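Local structure of UDP-N-acetylenolpyruvoylglucosamine reductase (Listeria monocytogenes, 3TX1) at residues I165-Q177 and K201-A213. The protein reduces UDP-N-acetylenolpyruvoylglucosamine to UDP-N-acetylmuramate with NADPH and a bound FAD, a step of peptidoglycan biosynthesis. Residues are numbered along the deposited sequence; the frame is centred on the assembly and turned at random.
Sequences ISDVLEAATVLTQ and KNYIVLDATFSLA. With FAD (flavin-adenine dinucleotide), chain B.
Thr173 carries OG1 beside its own backbone N (chi1 -53°), and Asp207 turns CG between its backbone N and carbonyl carbon (chi1 62°). These torsions bring hydroxyl and carboxylate together on one face of the antiparallel pair formed by strands 169-175 and 204-211 of the FAD-binding domain. Thr173 OG1 donates to Asp207 OD2 at 2.7 Å, on the syn side but tilted out of the carboxylate plane. Two classic beta bulges interrupt the ladder. In one, Leu206 and Asp207 both face Thr173; Leu206 N gives Thr173 O a firm bond and Asp207 N a weak one. In the other, Glu170 and Ala171 both face Thr209. Ala171 N donates to Thr209 O at 3.0 Å; the second approach, from Glu170 N, is modelled improbably short and its length is doubtful.

Apolar groups pack along the pairing. Val174 crosses Tyr203 at about a right angle, though their closeness in the model is doubtful. Leu175 CG meets Leu206 CD1, and helix 64-76 covers both leucines. At the other end, Ile165 CD1 and Leu169 CD1 approach Phe210 CE2 obliquely, while Val168 O sits in plane at the ring edge. Helix 150-156 packs on Ile165 and Leu169.

Strand 204-211 also holds the cofactor by its backbone. Val205 N donates to N1A of the FAD adenine at 3.0 Å. FAD N6A returns a bond to Val205 O at 3.1 Å, so the two bonds fix the edge of the base. In the Thr209 bulge, Glu170 bends at chi2 (65°) and its carboxylate reaches Ser211. There Ser211 OG donates to Glu170 OE1 at 2.6 Å, from above the carboxylate plane.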
loop_
_atom_site.group_PDB
_atom_site.type_symbol
_atom_site.label_atom_id
_atom_site.label_comp_id
_atom_site.label_asym_id
_atom_site.label_seq_id
_atom_site.Cartn_x
_atom_site.Cartn_y
_atom_site.Cartn_z
ATOM N N ILE A 165 -8.380 6.252 7.611
ATOM C CA ILE A 165 -7.889 5.400 8.723
ATOM C C ILE A 165 -7.697 6.193 10.003
ATOM O O ILE A 165 -8.071 5.727 11.086
ATOM C CB ILE A 165 -6.573 4.659 8.358
ATOM C CG1 ILE A 165 -6.810 3.513 7.362
ATOM C CG2 ILE A 165 -5.882 4.065 9.583
ATOM C CD1 ILE A 165 -7.447 2.263 7.949
ATOM N N SER A 166 -7.147 7.406 9.884
ATOM C CA SER A 166 -6.933 8.253 11.059
ATOM C C SER A 166 -8.250 8.549 11.722
ATOM O O SER A 166 -8.289 8.729 12.927
ATOM C CB SER A 166 -6.172 9.541 10.734
ATOM O OG SER A 166 -6.902 10.371 9.845
ATOM N N ASP A 167 -9.333 8.602 10.950
ATOM C CA ASP A 167 -10.664 8.769 11.564
ATOM C C ASP A 167 -10.907 7.705 12.624
ATOM O O ASP A 167 -11.533 7.996 13.633
ATOM C CB ASP A 167 -11.810 8.675 10.551
ATOM C CG ASP A 167 -11.845 9.841 9.588
ATOM O OD1 ASP A 167 -11.379 10.935 9.979
ATOM O OD2 ASP A 167 -12.367 9.670 8.457
ATOM N N VAL A 168 -10.424 6.483 12.417
ATOM C CA VAL A 168 -10.710 5.446 13.397
ATOM C C VAL A 168 -9.543 4.680 13.972
ATOM O O VAL A 168 -9.755 3.653 14.651
ATOM C CB VAL A 168 -11.755 4.426 12.912
ATOM C CG1 VAL A 168 -13.139 5.021 12.985
ATOM C CG2 VAL A 168 -11.401 3.890 11.529
ATOM N N LEU A 169 -8.340 5.169 13.766
ATOM C CA LEU A 169 -7.183 4.492 14.303
ATOM C C LEU A 169 -7.120 4.697 15.783
ATOM O O LEU A 169 -6.969 5.805 16.208
ATOM C CB LEU A 169 -5.941 5.068 13.689
ATOM C CG LEU A 169 -4.697 4.205 13.702
ATOM C CD1 LEU A 169 -5.002 2.741 13.816
ATOM C CD2 LEU A 169 -4.002 4.511 12.409
ATOM N N GLU A 170 -7.214 3.630 16.562
ATOM C CA GLU A 170 -7.158 3.777 17.996
ATOM C C GLU A 170 -5.700 3.657 18.477
ATOM O O GLU A 170 -5.140 4.573 19.099
ATOM C CB GLU A 170 -7.956 2.672 18.670
ATOM C CG GLU A 170 -7.782 2.596 20.178
ATOM C CD GLU A 170 -8.310 3.811 20.914
ATOM O OE1 GLU A 170 -9.041 4.628 20.301
ATOM O OE2 GLU A 170 -7.961 3.949 22.111
ATOM N N ALA A 171 -5.102 2.504 18.183
ATOM C CA ALA A 171 -3.770 2.162 18.630
ATOM C C ALA A 171 -3.059 1.315 17.577
ATOM O O ALA A 171 -3.691 0.686 16.724
ATOM C CB ALA A 171 -3.871 1.391 19.937
ATOM N N ALA A 172 -1.736 1.283 17.668
ATOM C CA ALA A 172 -0.917 0.481 16.777
ATOM C C ALA A 172 0.304 -0.080 17.494
ATOM O O ALA A 172 0.874 0.570 18.395
ATOM C CB ALA A 172 -0.472 1.314 15.598
ATOM N N THR A 173 0.683 -1.298 17.103
ATOM C CA THR A 173 1.924 -1.884 17.583
ATOM C C THR A 173 2.949 -1.701 16.477
ATOM O O THR A 173 2.714 -2.062 15.332
ATOM C CB THR A 173 1.816 -3.376 17.867
ATOM O OG1 THR A 173 0.717 -3.605 18.740
ATOM C CG2 THR A 173 3.103 -3.875 18.529
ATOM N N VAL A 174 4.111 -1.217 16.843
ATOM C CA VAL A 174 5.085 -0.876 15.870
ATOM C C VAL A 174 6.538 -1.248 16.248
ATOM O O VAL A 174 6.836 -1.547 17.409
ATOM C CB VAL A 174 4.908 0.633 15.663
ATOM C CG1 VAL A 174 6.208 1.408 15.772
ATOM C CG2 VAL A 174 4.132 0.915 14.403
ATOM N N LEU A 175 7.420 -1.261 15.251
ATOM C CA LEU A 175 8.846 -1.459 15.466
ATOM C C LEU A 175 9.600 -0.235 15.034
ATOM O O LEU A 175 9.452 0.259 13.920
ATOM C CB LEU A 175 9.404 -2.678 14.721
ATOM C CG LEU A 175 9.014 -4.115 15.163
ATOM C CD1 LEU A 175 9.934 -5.133 14.502
ATOM C CD2 LEU A 175 9.034 -4.342 16.665
ATOM N N THR A 176 10.414 0.270 15.935
ATOM C CA THR A 176 11.265 1.395 15.619
ATOM C C THR A 176 12.413 0.860 14.762
ATOM O O THR A 176 12.641 -0.359 14.676
ATOM C CB THR A 176 11.800 2.056 16.891
ATOM O OG1 THR A 176 12.738 1.183 17.525
ATOM C CG2 THR A 176 10.659 2.342 17.862
ATOM N N GLN A 177 13.145 1.767 14.130
ATOM C CA GLN A 177 14.240 1.357 13.256
ATOM C C GLN A 177 15.304 0.530 13.958
ATOM O O GLN A 177 16.051 -0.209 13.304
ATOM C CB GLN A 177 14.863 2.557 12.555
ATOM C CG GLN A 177 14.070 3.082 11.362
ATOM C CD GLN A 177 14.887 4.064 10.518
ATOM O OE1 GLN A 177 15.898 4.613 10.976
ATOM N NE2 GLN A 177 14.457 4.279 9.281
ATOM N N LYS A 201 9.139 9.151 11.282
ATOM C CA LYS A 201 9.378 8.247 12.400
ATOM C C LYS A 201 9.591 6.832 11.899
ATOM O O LYS A 201 9.977 5.957 12.658
ATOM C CB LYS A 201 8.191 8.218 13.373
ATOM C CG LYS A 201 7.774 9.621 13.803
ATOM C CD LYS A 201 7.069 9.702 15.145
ATOM C CE LYS A 201 6.955 11.175 15.532
ATOM N NZ LYS A 201 6.707 11.429 16.979
ATOM N N ASN A 202 9.369 6.624 10.609
ATOM C CA ASN A 202 9.626 5.335 9.953
ATOM C C ASN A 202 9.341 4.036 10.715
ATOM O O ASN A 202 10.173 3.119 10.742
ATOM C CB ASN A 202 11.095 5.377 9.539
ATOM C CG ASN A 202 11.465 6.684 8.884
ATOM O OD1 ASN A 202 10.617 7.557 8.689
ATOM N ND2 ASN A 202 12.738 6.836 8.549
ATOM N N TYR A 203 8.151 3.959 11.306
ATOM C CA TYR A 203 7.741 2.795 12.078
ATOM C C TYR A 203 7.310 1.626 11.217
ATOM O O TYR A 203 6.723 1.837 10.167
ATOM C CB TYR A 203 6.601 3.163 13.005
ATOM C CG TYR A 203 6.969 4.168 14.087
ATOM C CD1 TYR A 203 8.181 4.084 14.787
ATOM C CD2 TYR A 203 6.071 5.152 14.469
ATOM C CE1 TYR A 203 8.487 4.979 15.800
ATOM C CE2 TYR A 203 6.375 6.049 15.478
ATOM C CZ TYR A 203 7.575 5.962 16.142
ATOM O OH TYR A 203 7.830 6.877 17.149
ATOM N N ILE A 204 7.649 0.404 11.631
ATOM C CA ILE A 204 7.166 -0.813 10.945
ATOM C C ILE A 204 5.916 -1.251 11.705
ATOM O O ILE A 204 5.976 -1.669 12.850
ATOM C CB ILE A 204 8.185 -1.987 10.907
ATOM C CG1 ILE A 204 9.390 -1.688 10.014
ATOM C CG2 ILE A 204 7.531 -3.261 10.378
ATOM C CD1 ILE A 204 10.534 -0.960 10.688
ATOM N N VAL A 205 4.773 -1.116 11.081
ATOM C CA VAL A 205 3.544 -1.475 11.741
ATOM C C VAL A 205 3.451 -2.978 11.863
ATOM O O VAL A 205 3.664 -3.670 10.866
ATOM C CB VAL A 205 2.359 -0.989 10.888
ATOM C CG1 VAL A 205 1.008 -1.393 11.496
ATOM C CG2 VAL A 205 2.486 0.515 10.670
ATOM N N LEU A 206 3.148 -3.471 13.065
ATOM C CA LEU A 206 2.884 -4.899 13.290
ATOM C C LEU A 206 1.385 -5.250 13.440
ATOM O O LEU A 206 0.935 -6.281 12.956
ATOM C CB LEU A 206 3.676 -5.435 14.454
ATOM C CG LEU A 206 5.179 -5.381 14.241
ATOM C CD1 LEU A 206 5.882 -5.743 15.533
ATOM C CD2 LEU A 206 5.609 -6.309 13.124
ATOM N N ASP A 207 0.621 -4.428 14.145
ATOM C CA ASP A 207 -0.832 -4.621 14.200
ATOM C C ASP A 207 -1.521 -3.306 14.507
ATOM O O ASP A 207 -0.879 -2.365 14.977
ATOM C CB ASP A 207 -1.275 -5.771 15.119
ATOM C CG ASP A 207 -0.894 -5.549 16.567
ATOM O OD1 ASP A 207 -0.266 -6.449 17.198
ATOM O OD2 ASP A 207 -1.196 -4.451 17.067
ATOM N N ALA A 208 -2.806 -3.230 14.189
ATOM C CA ALA A 208 -3.561 -1.993 14.371
ATOM C C ALA A 208 -4.897 -2.189 15.119
ATOM O O ALA A 208 -5.540 -3.253 15.002
ATOM C CB ALA A 208 -3.791 -1.326 13.021
ATOM N N THR A 209 -5.284 -1.172 15.895
ATOM C CA THR A 209 -6.546 -1.194 16.658
ATOM C C THR A 209 -7.451 -0.059 16.218
ATOM O O THR A 209 -7.103 1.123 16.360
ATOM C CB THR A 209 -6.353 -0.978 18.174
ATOM O OG1 THR A 209 -5.548 -2.012 18.740
ATOM C CG2 THR A 209 -7.685 -1.024 18.856
ATOM N N PHE A 210 -8.621 -0.417 15.701
ATOM C CA PHE A 210 -9.598 0.588 15.276
ATOM C C PHE A 210 -10.780 0.704 16.261
ATOM O O PHE A 210 -11.378 -0.315 16.643
ATOM C CB PHE A 210 -10.120 0.225 13.907
ATOM C CG PHE A 210 -9.056 -0.149 12.920
ATOM C CD1 PHE A 210 -8.808 -1.488 12.633
ATOM C CD2 PHE A 210 -8.353 0.832 12.221
ATOM C CE1 PHE A 210 -7.859 -1.850 11.693
ATOM C CE2 PHE A 210 -7.401 0.485 11.279
ATOM C CZ PHE A 210 -7.157 -0.859 11.019
ATOM N N SER A 211 -11.079 1.935 16.694
ATOM C CA SER A 211 -12.206 2.245 17.602
ATOM C C SER A 211 -13.523 2.380 16.825
ATOM O O SER A 211 -13.841 3.460 16.324
ATOM C CB SER A 211 -11.957 3.569 18.311
ATOM O OG SER A 211 -11.198 3.409 19.479
ATOM N N LEU A 212 -14.323 1.342 16.728
ATOM C CA LEU A 212 -15.542 1.489 15.970
ATOM C C LEU A 212 -16.775 1.695 16.839
ATOM O O LEU A 212 -16.705 1.698 18.040
ATOM C CB LEU A 212 -15.732 0.309 15.030
ATOM C CG LEU A 212 -14.555 -0.139 14.174
ATOM C CD1 LEU A 212 -14.934 -1.256 13.234
ATOM C CD2 LEU A 212 -13.856 0.991 13.460
ATOM N N ALA A 213 -17.908 1.884 16.222
ATOM C CA ALA A 213 -19.144 2.016 16.975
ATOM C C ALA A 213 -20.195 0.969 16.542
ATOM O O ALA A 213 -20.247 0.561 15.376
ATOM C CB ALA A 213 -19.689 3.427 16.837
HETATM P PA FAD B . 2.515 -1.012 -0.410
HETATM O O1A FAD B . 3.114 -2.374 -0.306
HETATM O O2A FAD B . 2.106 -0.483 -1.754
HETATM O O5B FAD B . 3.558 0.064 0.146
HETATM C C5B FAD B . 2.915 1.262 0.568
HETATM C C4B FAD B . 3.780 2.074 1.508
HETATM O O4B FAD B . 3.562 1.676 2.852
HETATM C C3B FAD B . 5.274 1.981 1.291
HETATM O O3B FAD B . 5.835 3.215 1.801
HETATM C C2B FAD B . 5.630 0.832 2.234
HETATM O O2B FAD B . 6.999 0.705 2.663
HETATM C C1B FAD B . 4.773 1.186 3.414
HETATM N N9A FAD B . 4.407 -0.015 4.144
HETATM C C8A FAD B . 3.795 -1.112 3.674
HETATM N N7A FAD B . 3.553 -1.961 4.713
HETATM C C5A FAD B . 3.997 -1.408 5.864
HETATM C C6A FAD B . 4.103 -1.758 7.305
HETATM N N6A FAD B . 3.663 -2.939 7.822
HETATM N N1A FAD B . 4.663 -0.840 8.123
HETATM C C2A FAD B . 5.107 0.332 7.689
HETATM N N3A FAD B . 5.084 0.709 6.410
HETATM C C4A FAD B . 4.555 -0.105 5.469
HETATM N N1 FAD B . -5.535 4.193 -1.426
HETATM C C2 FAD B . -6.462 4.942 -0.780
HETATM O O2 FAD B . -6.127 5.598 0.220
HETATM N N3 FAD B . -7.755 5.004 -1.128
HETATM C C4 FAD B . -8.260 4.359 -2.170
HETATM O O4 FAD B . -9.466 4.472 -2.488
HETATM C C4X FAD B . -7.313 3.524 -2.924
HETATM N N5 FAD B . -7.737 2.837 -3.980
HETATM C C5X FAD B . -6.914 2.062 -4.703
HETATM C C6 FAD B . -7.440 1.363 -5.778
HETATM C C7 FAD B . -6.641 0.538 -6.526
HETATM C C7M FAD B . -7.222 -0.203 -7.702
HETATM C C8 FAD B . -5.220 0.421 -6.131
HETATM C C8M FAD B . -4.285 -0.443 -6.897
HETATM C C9 FAD B . -4.704 1.110 -5.067
HETATM C C9A FAD B . -5.508 1.944 -4.329
HETATM N N10 FAD B . -5.009 2.654 -3.210
HETATM C C10 FAD B . -5.905 3.465 -2.488
HETATM C "C1'" FAD B . -3.584 2.565 -2.844
HETATM C "C2'" FAD B . -3.325 1.451 -1.855
HETATM O "O2'" FAD B . -4.418 0.536 -1.847
HETATM C "C3'" FAD B . -3.180 1.990 -0.444
HETATM O "O3'" FAD B . -2.165 2.985 -0.495
HETATM C "C4'" FAD B . -2.772 0.863 0.500
HETATM O "O4'" FAD B . -3.113 1.170 1.860
HETATM C "C5'" FAD B . -1.310 0.479 0.363
HETATM O "O5'" FAD B . -1.186 -0.840 0.838
HETATM P P FAD B . 0.046 -1.783 0.541
HETATM O O1P FAD B . 0.022 -2.790 1.633
HETATM O O2P FAD B . -0.146 -2.201 -0.877
HETATM O O3P FAD B . 1.305 -0.855 0.613
#